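Local coordinates for restriction endonuclease LpnPI (Legionella pneumophila subsp. pneumophila str. Philadelphia 1, PDB 4RZL), which cleaves DNA that carries modified cytosines, the chain here being its N-terminal domain, which recognises the modified DNA, at residues Thr111-Met114 and Leu115-Thr119; Gly159-Ala162 and Thr163-Leu166; Ser80-Thr83 and Ser84-Gln87. All coordinates share one frame; numbering follows the deposited sequence.

Contact 1 (Thr111-Met114 and Leu115-Thr119); sequences TLKM and LFDST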
loop_
_atom_site.group_PDB
_atom_site.type_symbol
_atom_site.label_atom_id
_atom_site.label_comp_id
_atom_site.label_asym_id
_atom_site.label_seq_id
_atom_site.Cartn_x
_atom_site.Cartn_y
_atom_site.Cartn_z
ATOM N N THR A 111 -9.571 8.571 -3.674
ATOM C CA THR A 111 -8.592 7.991 -4.582
ATOM C C THR A 111 -8.863 6.499 -4.779
ATOM O O THR A 111 -8.765 5.997 -5.912
ATOM C CB THR A 111 -7.156 8.205 -4.078
ATOM O OG1 THR A 111 -6.928 9.605 -3.894
ATOM C CG2 THR A 111 -6.147 7.661 -5.082
ATOM N N LEU A 112 -9.212 5.802 -3.688
ATOM C CA LEU A 112 -9.603 4.392 -3.770
ATOM C C LEU A 112 -10.732 4.235 -4.775
ATOM O O LEU A 112 -10.682 3.363 -5.638
ATOM C CB LEU A 112 -10.030 3.832 -2.412
ATOM C CG LEU A 112 -8.942 3.535 -1.375
ATOM C CD1 LEU A 112 -9.550 3.122 -0.032
ATOM C CD2 LEU A 112 -8.024 2.457 -1.865
ATOM N N LYS A 113 -11.737 5.100 -4.699
ATOM C CA LYS A 113 -12.849 4.986 -5.639
ATOM C C LYS A 113 -12.363 5.138 -7.086
ATOM O O LYS A 113 -12.757 4.380 -7.978
ATOM C CB LYS A 113 -13.941 6.020 -5.333
ATOM C CG LYS A 113 -15.111 5.925 -6.317
ATOM C CD LYS A 113 -16.169 7.011 -6.109
ATOM C CE LYS A 113 -17.222 6.991 -7.228
ATOM N NZ LYS A 113 -17.699 5.588 -7.495
ATOM N N MET A 114 -11.494 6.112 -7.320
ATOM C CA MET A 114 -10.956 6.335 -8.665
ATOM C C MET A 114 -10.162 5.139 -9.181
ATOM O O MET A 114 -10.315 4.741 -10.335
ATOM C CB MET A 114 -10.064 7.575 -8.687
ATOM C CG MET A 114 -10.839 8.882 -8.634
ATOM S SD MET A 114 -9.710 10.273 -8.553
ATOM C CE MET A 114 -8.519 9.779 -9.807
ATOM N N LEU A 115 -9.330 4.576 -8.307
ATOM C CA LEU A 115 -8.464 3.459 -8.665
ATOM C C LEU A 115 -9.259 2.205 -9.005
ATOM O O LEU A 115 -8.959 1.529 -9.987
ATOM C CB LEU A 115 -7.498 3.150 -7.529
ATOM C CG LEU A 115 -6.461 4.197 -7.172
ATOM C CD1 LEU A 115 -5.623 3.659 -6.029
ATOM C CD2 LEU A 115 -5.607 4.495 -8.358
ATOM N N PHE A 116 -10.279 1.889 -8.209
ATOM C CA PHE A 116 -11.073 0.698 -8.511
ATOM C C PHE A 116 -11.981 0.913 -9.740
ATOM O O PHE A 116 -12.117 0.011 -10.576
ATOM C CB PHE A 116 -11.885 0.271 -7.280
ATOM C CG PHE A 116 -11.059 -0.468 -6.263
ATOM C CD1 PHE A 116 -10.199 0.229 -5.411
ATOM C CD2 PHE A 116 -11.088 -1.855 -6.201
ATOM C CE1 PHE A 116 -9.407 -0.452 -4.487
ATOM C CE2 PHE A 116 -10.294 -2.547 -5.281
ATOM C CZ PHE A 116 -9.455 -1.839 -4.419
ATOM N N ASP A 117 -12.540 2.112 -9.891
ATOM C CA ASP A 117 -13.358 2.408 -11.075
ATOM C C ASP A 117 -12.524 2.325 -12.366
ATOM O O ASP A 117 -12.984 1.809 -13.371
ATOM C CB ASP A 117 -14.022 3.789 -10.954
ATOM C CG ASP A 117 -15.125 3.820 -9.879
ATOM O OD1 ASP A 117 -15.506 2.738 -9.380
ATOM O OD2 ASP A 117 -15.630 4.917 -9.554
ATOM N N SER A 118 -11.303 2.849 -12.328
ATOM C CA SER A 118 -10.368 2.709 -13.436
ATOM C C SER A 118 -10.101 1.232 -13.746
ATOM O O SER A 118 -10.120 0.799 -14.907
ATOM C CB SER A 118 -9.048 3.419 -13.105
ATOM O OG SER A 118 -8.070 3.172 -14.097
ATOM N N THR A 119 -9.886 0.455 -12.695
ATOM C CA THR A 119 -9.561 -0.961 -12.846
ATOM C C THR A 119 -10.686 -1.741 -13.534
ATOM O O THR A 119 -10.431 -2.640 -14.343
ATOM C CB THR A 119 -9.242 -1.575 -11.467
ATOM O OG1 THR A 119 -8.070 -0.937 -10.945
ATOM C CG2 THR A 119 -9.005 -3.080 -11.543
#
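Four successive backbone bonds, from the amides of Leu115, Phe116, Asp117 and Ser118 to the carbonyls of Thr111, Leu112, Lys113 and Met114, carry the alpha-helix through about two turns, with Leu115 N lying 2.8 Å from Thr111 O. On the outer side a lysine-aspartate pair spans one turn: Lys113 NZ donates to Asp117 OD2 at 3.0 Å, a salt bridge made on the syn lone pair of that oxygen. The lysine chain runs extended as far as CE and then bends (chi4 47°), which turns NZ back toward OD2; OD2 also sits 3.4 Å from Lys113 CG. The buried flank of helix 108-119 is apolar and packs on the main beta-sheet of this SRA-like domain: Leu112 touches Phe185 of strand 176-187, and the Phe116 and Phe185 rings meet edge-to-face, while Thr111 and Leu115 rest on Ile66. Leu112 and Phe116 lie alongside each other, CD2 of the leucine 4.2 Å from CE1 of the ring. The Phe116 ring turns its edge to Leu112 O, which lies in the ring plane 3.2 Å from CD1. Thr111 CG2 approaches Leu115 CG at 4.1 Å, while its hydroxyl bonds back to Gln107 O. At the last turn Thr119 grips Leu115 O twice, OG1 at 2.8 Å and N at 3.1 Å, from opposite faces of the carbonyl plane.

Contact 2 (Gly159-Ala162 and Thr163-Leu166); sequences GLSA and TDDL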
loop_
_atom_site.group_PDB
_atom_site.type_symbol
_atom_site.label_atom_id
_atom_site.label_comp_id
_atom_site.label_asym_id
_atom_site.label_seq_id
_atom_site.Cartn_x
_atom_site.Cartn_y
_atom_site.Cartn_z
ATOM N N GLY A 159 -11.422 -13.251 -9.500
ATOM C CA GLY A 159 -12.646 -13.881 -9.026
ATOM C C GLY A 159 -13.539 -12.999 -8.167
ATOM O O GLY A 159 -14.656 -13.388 -7.841
ATOM N N LEU A 160 -13.060 -11.815 -7.787
ATOM C CA LEU A 160 -13.891 -10.872 -7.033
ATOM C C LEU A 160 -14.511 -9.817 -7.943
ATOM O O LEU A 160 -13.813 -9.177 -8.734
ATOM C CB LEU A 160 -13.092 -10.163 -5.929
ATOM C CG LEU A 160 -12.679 -10.922 -4.676
ATOM C CD1 LEU A 160 -12.165 -9.920 -3.671
ATOM C CD2 LEU A 160 -13.833 -11.730 -4.098
ATOM N N SER A 161 -15.819 -9.625 -7.817
ATOM C CA SER A 161 -16.527 -8.627 -8.619
ATOM C C SER A 161 -16.212 -7.204 -8.173
ATOM O O SER A 161 -15.627 -6.987 -7.111
ATOM C CB SER A 161 -18.038 -8.853 -8.542
ATOM O OG SER A 161 -18.497 -8.654 -7.220
ATOM N N ALA A 162 -16.609 -6.234 -8.989
ATOM C CA ALA A 162 -16.427 -4.832 -8.651
ATOM C C ALA A 162 -17.355 -4.444 -7.500
ATOM O O ALA A 162 -17.125 -3.457 -6.812
ATOM C CB ALA A 162 -16.669 -3.952 -9.866
ATOM N N THR A 163 -18.390 -5.248 -7.280
ATOM C CA THR A 163 -19.293 -5.039 -6.155
ATOM C C THR A 163 -18.609 -5.437 -4.850
ATOM O O THR A 163 -18.863 -4.840 -3.803
ATOM C CB THR A 163 -20.607 -5.847 -6.314
ATOM O OG1 THR A 163 -21.390 -5.284 -7.367
ATOM C CG2 THR A 163 -21.427 -5.810 -5.042
ATOM N N ASP A 164 -17.724 -6.430 -4.913
ATOM C CA ASP A 164 -17.134 -6.967 -3.689
ATOM C C ASP A 164 -15.736 -6.439 -3.305
ATOM O O ASP A 164 -15.349 -6.530 -2.143
ATOM C CB ASP A 164 -17.069 -8.493 -3.778
ATOM C CG ASP A 164 -18.451 -9.140 -3.835
ATOM O OD1 ASP A 164 -19.433 -8.519 -3.371
ATOM O OD2 ASP A 164 -18.547 -10.281 -4.327
ATOM N N ASP A 165 -14.960 -5.933 -4.255
ATOM C CA ASP A 165 -13.568 -5.601 -3.932
ATOM C C ASP A 165 -13.395 -4.166 -3.394
ATOM O O ASP A 165 -12.308 -3.794 -2.944
ATOM C CB ASP A 165 -12.648 -5.847 -5.145
ATOM C CG ASP A 165 -13.005 -5.007 -6.350
ATOM O OD1 ASP A 165 -13.874 -4.119 -6.233
ATOM O OD2 ASP A 165 -12.370 -5.210 -7.419
ATOM N N LEU A 166 -14.453 -3.361 -3.480
ATOM C CA LEU A 166 -14.486 -2.048 -2.835
ATOM C C LEU A 166 -15.889 -1.808 -2.308
ATOM O O LEU A 166 -16.795 -1.491 -3.069
ATOM C CB LEU A 166 -14.078 -0.924 -3.786
ATOM C CG LEU A 166 -14.014 0.463 -3.119
ATOM C CD1 LEU A 166 -12.943 0.469 -2.035
ATOM C CD2 LEU A 166 -13.732 1.576 -4.131
HETATM O O HOH W 1 -11.535 -7.542 -8.432
HETATM O O HOH W 2 -14.947 -1.911 -7.397
#
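Leu160 begins the contact with an apolar touch, its CD1 methyl reaching to within 4.4 Å of Asp165 CB, while its carbonyl faces the same residue through water: one molecule lies 2.8 Å from Leu160 O and 2.7 Å from Asp165 OD2. Ser161 carries the hydrogen bonds of the turn. Its carbonyl oxygen takes two amides, Asp165 N nearly in line with the C=O bond and Asp164 N from well above the carbonyl plane. Its hydroxyl is folded between the backbone N and the carbonyl carbon (chi1 64°), and from there OG accepts a weak bond from Asp164 N at 3.3 Å. A serine whose carbonyl receives the amides three and four residues on, and whose hydroxyl weakly receives the amide three on, is consistent with an ST motif, and it starts a single helix-like turn in the loop between strands 147-155 and 166-173. OG also packs against Thr163 CB at 3.6 Å. At Ala162 the carbonyl O and Asp165 OD1, both acceptors, stand 3.4 Å apart, and a second water donates to each, at 2.7 Å from Ala162 O and 2.7 Å from OD1. Beyond the turn, His120 NE2 bonds to Asp165 OD2, and the Asp165 side chain touches Phe116 of helix 108-119. The two waters and His120 thus satisfy the buried carboxylate, and the water bridges from its oxygens to the carbonyls of Leu160 and Ala162 link the two halves of the loop.

Contact 3 (Ser80-Thr83 and Ser84-Gln87); sequences SIDT and SKGQ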
loop_
_atom_site.group_PDB
_atom_site.type_symbol
_atom_site.label_atom_id
_atom_site.label_comp_id
_atom_site.label_asym_id
_atom_site.label_seq_id
_atom_site.Cartn_x
_atom_site.Cartn_y
_atom_site.Cartn_z
ATOM N N SER A 80 -5.753 -6.650 6.861
ATOM C CA SER A 80 -5.128 -7.971 6.915
ATOM C C SER A 80 -4.459 -8.393 5.612
ATOM O O SER A 80 -4.825 -7.947 4.519
ATOM C CB SER A 80 -6.159 -9.034 7.300
ATOM O OG SER A 80 -7.133 -9.149 6.281
ATOM N N ILE A 81 -3.480 -9.277 5.742
ATOM C CA ILE A 81 -2.854 -9.886 4.582
ATOM C C ILE A 81 -3.067 -11.394 4.680
ATOM O O ILE A 81 -2.929 -11.987 5.754
ATOM C CB ILE A 81 -1.350 -9.560 4.492
ATOM C CG1 ILE A 81 -0.716 -10.230 3.274
ATOM C CG2 ILE A 81 -0.619 -10.004 5.761
ATOM C CD1 ILE A 81 0.777 -9.985 3.199
ATOM N N ASP A 82 -3.496 -11.995 3.580
ATOM C CA ASP A 82 -3.550 -13.441 3.490
ATOM C C ASP A 82 -2.375 -13.880 2.617
ATOM O O ASP A 82 -2.429 -13.778 1.392
ATOM C CB ASP A 82 -4.891 -13.904 2.921
ATOM C CG ASP A 82 -5.034 -15.429 2.907
ATOM O OD1 ASP A 82 -4.016 -16.140 2.728
ATOM O OD2 ASP A 82 -6.170 -15.926 3.081
ATOM N N THR A 83 -1.319 -14.360 3.259
ATOM C CA THR A 83 -0.091 -14.730 2.552
ATOM C C THR A 83 -0.302 -15.870 1.563
ATOM O O THR A 83 0.374 -15.925 0.535
ATOM C CB THR A 83 1.037 -15.138 3.531
ATOM O OG1 THR A 83 0.544 -16.143 4.424
ATOM C CG2 THR A 83 1.538 -13.940 4.349
ATOM N N SER A 84 -1.238 -16.768 1.857
ATOM C CA SER A 84 -1.467 -17.924 0.991
ATOM C C SER A 84 -2.207 -17.519 -0.288
ATOM O O SER A 84 -2.068 -18.167 -1.320
ATOM C CB SER A 84 -2.246 -19.025 1.743
ATOM O OG SER A 84 -3.608 -18.675 1.919
ATOM N N LYS A 85 -2.953 -16.417 -0.226
ATOM C CA LYS A 85 -3.714 -15.939 -1.381
ATOM C C LYS A 85 -3.103 -14.697 -2.025
ATOM O O LYS A 85 -3.524 -14.299 -3.110
ATOM C CB LYS A 85 -5.164 -15.643 -0.976
ATOM C CG LYS A 85 -5.972 -16.899 -0.647
ATOM C CD LYS A 85 -7.236 -16.605 0.168
ATOM C CE LYS A 85 -8.248 -15.748 -0.587
ATOM N NZ LYS A 85 -8.910 -16.474 -1.712
ATOM N N GLY A 86 -2.123 -14.078 -1.370
ATOM C CA GLY A 86 -1.580 -12.822 -1.881
ATOM C C GLY A 86 -2.665 -11.759 -1.955
ATOM O O GLY A 86 -2.762 -10.995 -2.921
ATOM N N GLN A 87 -3.506 -11.731 -0.928
ATOM C CA GLN A 87 -4.622 -10.804 -0.884
ATOM C C GLN A 87 -4.497 -9.868 0.312
ATOM O O GLN A 87 -4.227 -10.303 1.426
ATOM C CB GLN A 87 -5.944 -11.563 -0.808
ATOM C CG GLN A 87 -7.162 -10.663 -0.944
ATOM C CD GLN A 87 -8.452 -11.440 -0.850
ATOM O OE1 GLN A 87 -9.047 -11.535 0.217
ATOM N NE2 GLN A 87 -8.890 -12.005 -1.971
HETATM O O HOH W 3 -6.102 -10.957 4.154
HETATM O O HOH W 4 -6.746 -18.356 2.985
#
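With chi1 near 180° (-176°) Asp82 sends its carboxylate out over the turn, where the Ser84 hydroxyl, turned between N and the carbonyl carbon (chi1 73°), meets OD1 at 2.7 Å on its syn lone pair. The same oxygen accepts Lys85 N at 3.2 Å, coming from above the carboxylate plane, and a weak bond from Ser84 N. Backbone bonds close the hairpin between strands 80-82 and 87-91. Asp82 N donates almost straight to Gln87 O (2.8 Å, 175°), and Asp82 O accepts Lys85 N and Gln87 N from opposite faces of its plane. Gly86 and Gln87 both face Asp82, a G1 beta bulge, with Gly86 at positive phi. Lys85 crosses the carboxylate with its aliphatic part, CD 3.2 Å from Asp82 OD2; its NZ stays 5.5 Å from that oxygen, so no salt bridge forms. A water donates to OD2 and, weakly, to Ser84 OG. The donors on OD1 probably fix the rotation of the carboxylate and hold the turn in shape, and together with the nearby lysine they would probably stabilise the negative charge.

How the contacts relate
Along the chain contact 3 comes first, then contact 1, then contact 2, all in the N-terminal recognition domain and all bordering its main mixed beta-sheet. Contact 2 is the middle piece. Its centre lies about 12 Å from that of contact 1, where the Leu166 methyl CD2 and Asp165 O pack on Lys113 and Phe116, and about 16 Å from that of contact 3, which it barely touches through Leu160 and Gln87. Contacts 1 and 3 stay apart, nearest atoms about 10 Å from each other. Strand 176-187 is the common ground: helix 108-119, the 159-166 loop and the 80-87 hairpin all meet it, so three separate parts of the recognition domain converge there.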